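Local coordinates for protein homoserine O-acetyltransferase (Pseudomonas veronii, PDB 5EFZ) that hydrolyses ethyl acetate to ethanol and acetate, as a homodimer of the alpha/beta-hydrolase fold, in the breakdown of short-chain methyl ketones, at residues L54-K58 against Y138-E142; N60-T66 against Y91-N97. All blocks are in the same frame, centred on the assembly; numbering follows the deposited sequence.

Interaction 1: L54-K58 against Y138-E142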
loop_
_atom_site.group_PDB
_atom_site.type_symbol
_atom_site.label_atom_id
_atom_site.label_comp_id
_atom_site.label_asym_id
_atom_site.label_seq_id
_atom_site.Cartn_x
_atom_site.Cartn_y
_atom_site.Cartn_z
ATOM N N LEU A 54 -12.429 28.895 -28.374
ATOM C CA LEU A 54 -13.842 28.507 -28.407
ATOM C C LEU A 54 -14.430 28.628 -29.818
ATOM O O LEU A 54 -14.122 29.592 -30.518
ATOM C CB LEU A 54 -14.648 29.393 -27.452
ATOM C CG LEU A 54 -14.468 29.132 -25.957
ATOM C CD1 LEU A 54 -15.083 30.283 -25.200
ATOM C CD2 LEU A 54 -15.131 27.778 -25.566
ATOM N N ASN A 55 -15.281 27.693 -30.234
ATOM C CA ASN A 55 -15.921 27.830 -31.563
ATOM C C ASN A 55 -17.098 28.808 -31.496
ATOM O O ASN A 55 -17.313 29.436 -30.462
ATOM C CB ASN A 55 -16.358 26.468 -32.130
ATOM C CG ASN A 55 -17.311 25.700 -31.214
ATOM O OD1 ASN A 55 -17.886 26.258 -30.288
ATOM N ND2 ASN A 55 -17.507 24.402 -31.508
ATOM N N ALA A 56 -17.863 28.935 -32.585
ATOM C CA ALA A 56 -18.894 29.972 -32.686
ATOM C C ALA A 56 -19.913 29.932 -31.552
ATOM O O ALA A 56 -20.357 30.971 -31.077
ATOM C CB ALA A 56 -19.626 29.865 -34.026
ATOM N N ASP A 57 -20.321 28.741 -31.141
ATOM C CA ASP A 57 -21.368 28.655 -30.119
ATOM C C ASP A 57 -20.834 28.067 -28.814
ATOM O O ASP A 57 -21.599 27.583 -27.980
ATOM C CB ASP A 57 -22.555 27.834 -30.639
ATOM C CG ASP A 57 -22.188 26.366 -30.913
ATOM O OD1 ASP A 57 -20.975 26.034 -31.042
ATOM O OD2 ASP A 57 -23.134 25.547 -31.008
ATOM N N LYS A 58 -19.523 28.155 -28.635
ATOM C CA LYS A 58 -18.872 27.668 -27.400
ATOM C C LYS A 58 -19.272 26.244 -27.044
ATOM O O LYS A 58 -19.543 25.943 -25.867
ATOM C CB LYS A 58 -19.184 28.617 -26.228
ATOM C CG LYS A 58 -18.741 30.063 -26.518
ATOM C CD LYS A 58 -18.931 30.975 -25.322
ATOM C CE LYS A 58 -18.625 32.437 -25.699
ATOM N NZ LYS A 58 -18.722 33.326 -24.519
ATOM N N TYR A 138 -17.597 34.195 -16.496
ATOM C CA TYR A 138 -16.398 34.783 -17.104
ATOM C C TYR A 138 -16.270 34.403 -18.567
ATOM O O TYR A 138 -16.051 35.262 -19.407
ATOM C CB TYR A 138 -15.128 34.381 -16.327
ATOM C CG TYR A 138 -13.859 34.960 -16.939
ATOM C CD1 TYR A 138 -13.453 36.270 -16.662
ATOM C CD2 TYR A 138 -13.091 34.212 -17.824
ATOM C CE1 TYR A 138 -12.303 36.806 -17.239
ATOM C CE2 TYR A 138 -11.947 34.736 -18.404
ATOM C CZ TYR A 138 -11.556 36.029 -18.107
ATOM O OH TYR A 138 -10.414 36.531 -18.688
ATOM N N PHE A 139 -16.454 33.128 -18.899
ATOM C CA PHE A 139 -16.306 32.715 -20.292
ATOM C C PHE A 139 -17.611 32.723 -21.108
ATOM O O PHE A 139 -17.559 32.691 -22.341
ATOM C CB PHE A 139 -15.714 31.308 -20.366
ATOM C CG PHE A 139 -14.278 31.208 -19.937
ATOM C CD1 PHE A 139 -13.256 31.620 -20.770
ATOM C CD2 PHE A 139 -13.956 30.665 -18.701
ATOM C CE1 PHE A 139 -11.935 31.519 -20.382
ATOM C CE2 PHE A 139 -12.630 30.553 -18.292
ATOM C CZ PHE A 139 -11.611 30.991 -19.123
ATOM N N GLY A 140 -18.772 32.731 -20.446
ATOM C CA GLY A 140 -20.042 32.710 -21.163
ATOM C C GLY A 140 -20.351 31.322 -21.704
ATOM O O GLY A 140 -21.165 31.142 -22.622
ATOM N N ILE A 141 -19.718 30.324 -21.113
ATOM C CA ILE A 141 -19.910 28.927 -21.527
ATOM C C ILE A 141 -21.111 28.325 -20.781
ATOM O O ILE A 141 -21.230 28.479 -19.560
ATOM C CB ILE A 141 -18.627 28.115 -21.266
ATOM C CG1 ILE A 141 -17.520 28.579 -22.216
ATOM C CG2 ILE A 141 -18.866 26.592 -21.402
ATOM C CD1 ILE A 141 -16.127 28.069 -21.791
ATOM N N GLU A 142 -21.996 27.643 -21.507
ATOM C CA GLU A 142 -23.219 27.145 -20.902
ATOM C C GLU A 142 -23.356 25.612 -20.936
ATOM O O GLU A 142 -24.359 25.077 -20.484
ATOM C CB GLU A 142 -24.435 27.786 -21.581
ATOM C CG GLU A 142 -24.463 29.318 -21.514
ATOM C CD GLU A 142 -24.679 29.853 -20.094
ATOM O OE1 GLU A 142 -24.975 29.056 -19.165
ATOM O OE2 GLU A 142 -24.576 31.081 -19.908
HETATM O O HOH W 1 -21.707 26.883 -24.331
HETATM O O HOH W 2 -21.728 33.267 -24.186
#
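The C-terminal end of helix 124-139 is met here by the loop that precedes strand 61-65, with Lys58 reaching over to the carbonyl of Phe139. A type I turn from Asn55 to Lys58, closed by the bond from Lys58 N to Asn55 O (3.1 Å), presents the lysine. Its CG is anti to its own carbonyl carbon (chi1 -57°), and from there the chain runs fully extended, carrying the ammonium group to the last turn of the helix. Lys58 NZ donates to Phe139 O at 2.5 Å, shorter than such bonds normally are, so the exact length is doubtful; it approaches slightly tilted from the carbonyl plane. On the way, Lys58 CD passes 3.5 Å from Gly140 O. Gly140 leaves helical geometry with a positive phi, and having no side chain it lets the ammonium lie close to the backbone. A water takes a hydrogen bond from Lys58 NZ (3.0 Å) and gives one to Gly140 O; a second donates to Lys58 O and accepts from Glu142 N at 2.9 Å. Beside these polar contacts Leu54 CD2 rests on Ile141 CD1 at 3.9 Å, the two side chains crossing at a slant, and Ile141 also packs on Ala61 of the sheet. A cation among carbonyls at a helix C terminus would be expected to offset the partial negative charge there.

Interaction 2: N60-T66 against Y91-N97; sequences NAILVPT and YCIIVVN
In both Ile62 and Tyr91 the first torsion (chi1 -62°) sets the gamma carbon, CG1 or CG, beside the backbone N, and the extended end of the isoleucine is thereby laid over a face of the tyrosine ring. Ile62 CD1 sits 3.9 Å from the ring centroid and 28° off its normal, a CH-pi contact, and comes nearest at Tyr91 CG. Asn60 O lies at the ring edge, in its plane, 3.5 Å from Tyr91 CD1. An alanine in place of Tyr91 would remove the ring and is likely to open a gap beside the Ile62 methyl, leaving it freer to turn. Past this end, strands 61-65 and 92-96 run parallel, their axes 22° apart. Cys92 N donates to Asn60 O, Ile62 N to Cys92 O, Ile94 N to Ile62 O (2.8 Å, almost straight), Val64 N to Ile94 O, and Val96 N to Val64 O, the longest at 3.1 Å. Side chains alternate between the sheet faces: Val64 CG2 lies alongside Ile93 CG2 (3.7 Å), while on the other face Leu63 CD1 presses on Val96 CG2 (3.5 Å). Where the strands part, a water accepts from Thr66 N at 2.8 Å and donates to Val96 O. The pair closes a beta-alpha-beta unit whose helix 72-79 packs, through Met75, on Val64 and Val95; helix 124-139 lies on the Leu63 and Val96 face, and strands 146-150 and 45-51 flank the pair within the sheet.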
loop_
_atom_site.group_PDB
_atom_site.type_symbol
_atom_site.label_atom_id
_atom_site.label_comp_id
_atom_site.label_asym_id
_atom_site.label_seq_id
_atom_site.Cartn_x
_atom_site.Cartn_y
_atom_site.Cartn_z
ATOM N N ASN A 60 -17.302 23.597 -27.877
ATOM C CA ASN A 60 -16.099 22.752 -27.899
ATOM C C ASN A 60 -15.211 22.942 -26.682
ATOM O O ASN A 60 -13.995 22.733 -26.742
ATOM C CB ASN A 60 -15.281 23.014 -29.168
ATOM C CG ASN A 60 -14.693 24.431 -29.202
ATOM O OD1 ASN A 60 -15.261 25.350 -28.632
ATOM N ND2 ASN A 60 -13.575 24.606 -29.903
ATOM N N ALA A 61 -15.822 23.303 -25.564
ATOM C CA ALA A 61 -15.086 23.499 -24.312
ATOM C C ALA A 61 -14.888 22.183 -23.569
ATOM O O ALA A 61 -15.842 21.426 -23.354
ATOM C CB ALA A 61 -15.828 24.494 -23.430
ATOM N N ILE A 62 -13.647 21.921 -23.159
ATOM C CA ILE A 62 -13.323 20.753 -22.324
ATOM C C ILE A 62 -12.732 21.276 -21.012
ATOM O O ILE A 62 -11.812 22.087 -21.029
ATOM C CB ILE A 62 -12.312 19.807 -23.003
ATOM C CG1 ILE A 62 -12.886 19.246 -24.311
ATOM C CG2 ILE A 62 -11.878 18.643 -22.007
ATOM C CD1 ILE A 62 -11.910 18.378 -25.089
ATOM N N LEU A 63 -13.278 20.831 -19.887
ATOM C CA LEU A 63 -12.775 21.303 -18.582
ATOM C C LEU A 63 -11.877 20.234 -18.007
ATOM O O LEU A 63 -12.252 19.075 -17.995
ATOM C CB LEU A 63 -13.909 21.585 -17.618
ATOM C CG LEU A 63 -13.491 21.924 -16.173
ATOM C CD1 LEU A 63 -12.938 23.323 -16.136
ATOM C CD2 LEU A 63 -14.724 21.841 -15.292
ATOM N N VAL A 64 -10.690 20.638 -17.543
ATOM C CA VAL A 64 -9.720 19.712 -16.973
ATOM C C VAL A 64 -9.368 20.201 -15.561
ATOM O O VAL A 64 -8.605 21.160 -15.416
ATOM C CB VAL A 64 -8.452 19.636 -17.833
ATOM C CG1 VAL A 64 -7.495 18.578 -17.266
ATOM C CG2 VAL A 64 -8.833 19.252 -19.308
ATOM N N PRO A 65 -9.951 19.574 -14.522
ATOM C CA PRO A 65 -9.541 19.885 -13.135
ATOM C C PRO A 65 -8.180 19.292 -12.829
ATOM O O PRO A 65 -7.711 18.435 -13.559
ATOM C CB PRO A 65 -10.613 19.198 -12.259
ATOM C CG PRO A 65 -11.760 18.861 -13.229
ATOM C CD PRO A 65 -11.048 18.587 -14.554
ATOM N N THR A 66 -7.527 19.762 -11.770
ATOM C CA THR A 66 -6.178 19.269 -11.455
ATOM C C THR A 66 -6.244 18.317 -10.261
ATOM O O THR A 66 -7.262 18.261 -9.529
ATOM C CB THR A 66 -5.208 20.451 -11.154
ATOM O OG1 THR A 66 -5.688 21.154 -10.011
ATOM C CG2 THR A 66 -5.168 21.476 -12.356
ATOM N N TYR A 91 -10.495 21.888 -29.804
ATOM C CA TYR A 91 -11.220 22.160 -28.545
ATOM C C TYR A 91 -10.633 23.342 -27.802
ATOM O O TYR A 91 -9.452 23.663 -27.964
ATOM C CB TYR A 91 -11.188 20.914 -27.640
ATOM C CG TYR A 91 -11.864 19.763 -28.299
ATOM C CD1 TYR A 91 -13.233 19.659 -28.274
ATOM C CD2 TYR A 91 -11.127 18.779 -28.959
ATOM C CE1 TYR A 91 -13.886 18.612 -28.900
ATOM C CE2 TYR A 91 -11.758 17.723 -29.589
ATOM C CZ TYR A 91 -13.142 17.646 -29.557
ATOM O OH TYR A 91 -13.790 16.613 -30.173
ATOM N N CYS A 92 -11.475 24.027 -27.033
ATOM C CA CYS A 92 -10.997 24.968 -26.040
ATOM C C CYS A 92 -10.841 24.234 -24.711
ATOM O O CYS A 92 -11.830 23.933 -24.017
ATOM C CB CYS A 92 -11.963 26.147 -25.905
ATOM S SG CYS A 92 -11.392 27.386 -24.705
ATOM N N ILE A 93 -9.601 23.964 -24.350
ATOM C CA ILE A 93 -9.314 23.152 -23.181
ATOM C C ILE A 93 -8.951 24.054 -22.013
ATOM O O ILE A 93 -7.966 24.805 -22.054
ATOM C CB ILE A 93 -8.189 22.147 -23.489
ATOM C CG1 ILE A 93 -8.581 21.299 -24.720
ATOM C CG2 ILE A 93 -7.938 21.255 -22.296
ATOM C CD1 ILE A 93 -7.409 20.879 -25.556
ATOM N N ILE A 94 -9.779 23.998 -20.981
ATOM C CA ILE A 94 -9.706 24.971 -19.900
ATOM C C ILE A 94 -9.281 24.212 -18.670
ATOM O O ILE A 94 -10.053 23.398 -18.179
ATOM C CB ILE A 94 -11.062 25.665 -19.687
ATOM C CG1 ILE A 94 -11.496 26.342 -21.004
ATOM C CG2 ILE A 94 -10.999 26.651 -18.496
ATOM C CD1 ILE A 94 -12.886 26.967 -20.972
ATOM N N VAL A 95 -8.070 24.493 -18.182
ATOM C CA VAL A 95 -7.505 23.734 -17.078
ATOM C C VAL A 95 -7.564 24.608 -15.818
ATOM O O VAL A 95 -6.969 25.691 -15.785
ATOM C CB VAL A 95 -6.063 23.322 -17.356
ATOM C CG1 VAL A 95 -5.578 22.357 -16.233
ATOM C CG2 VAL A 95 -5.973 22.681 -18.766
ATOM N N VAL A 96 -8.308 24.158 -14.815
ATOM C CA VAL A 96 -8.576 25.001 -13.656
ATOM C C VAL A 96 -7.918 24.403 -12.429
ATOM O O VAL A 96 -8.196 23.259 -12.051
ATOM C CB VAL A 96 -10.081 25.178 -13.428
ATOM C CG1 VAL A 96 -10.352 26.121 -12.206
ATOM C CG2 VAL A 96 -10.773 25.695 -14.736
ATOM N N ASN A 97 -7.052 25.191 -11.812
ATOM C CA ASN A 97 -6.327 24.754 -10.612
ATOM C C ASN A 97 -7.214 24.681 -9.370
ATOM O O ASN A 97 -7.988 25.610 -9.079
ATOM C CB ASN A 97 -5.152 25.702 -10.360
ATOM C CG ASN A 97 -4.044 25.529 -11.395
ATOM O OD1 ASN A 97 -3.168 24.673 -11.227
ATOM N ND2 ASN A 97 -4.058 26.366 -12.454
HETATM O O HOH W 3 -9.046 21.518 -10.131
#

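From the N terminus, the chain leaves strand 45-51, makes the 54-58 loop and enters strand 61-65. Helix 72-79 then leads to strand 92-96, where interaction 2 closes the beta-alpha-beta loop. Only after helix 124-139 does the chain return to the 54-58 loop, so interaction 1 closes a wider loop with interaction 2 nested inside it. The two meet directly: Asn55 N is probably hydrogen-bonded to Asn60 OD1, Leu54 CD2 packs on Cys92 CB, and Ile141 CD1 touches Ile94 CD1. Together they tie the parallel strand pair in the sheet interior to the surface end of the helix packed on one face of it, just before the chain enters strand 146-150.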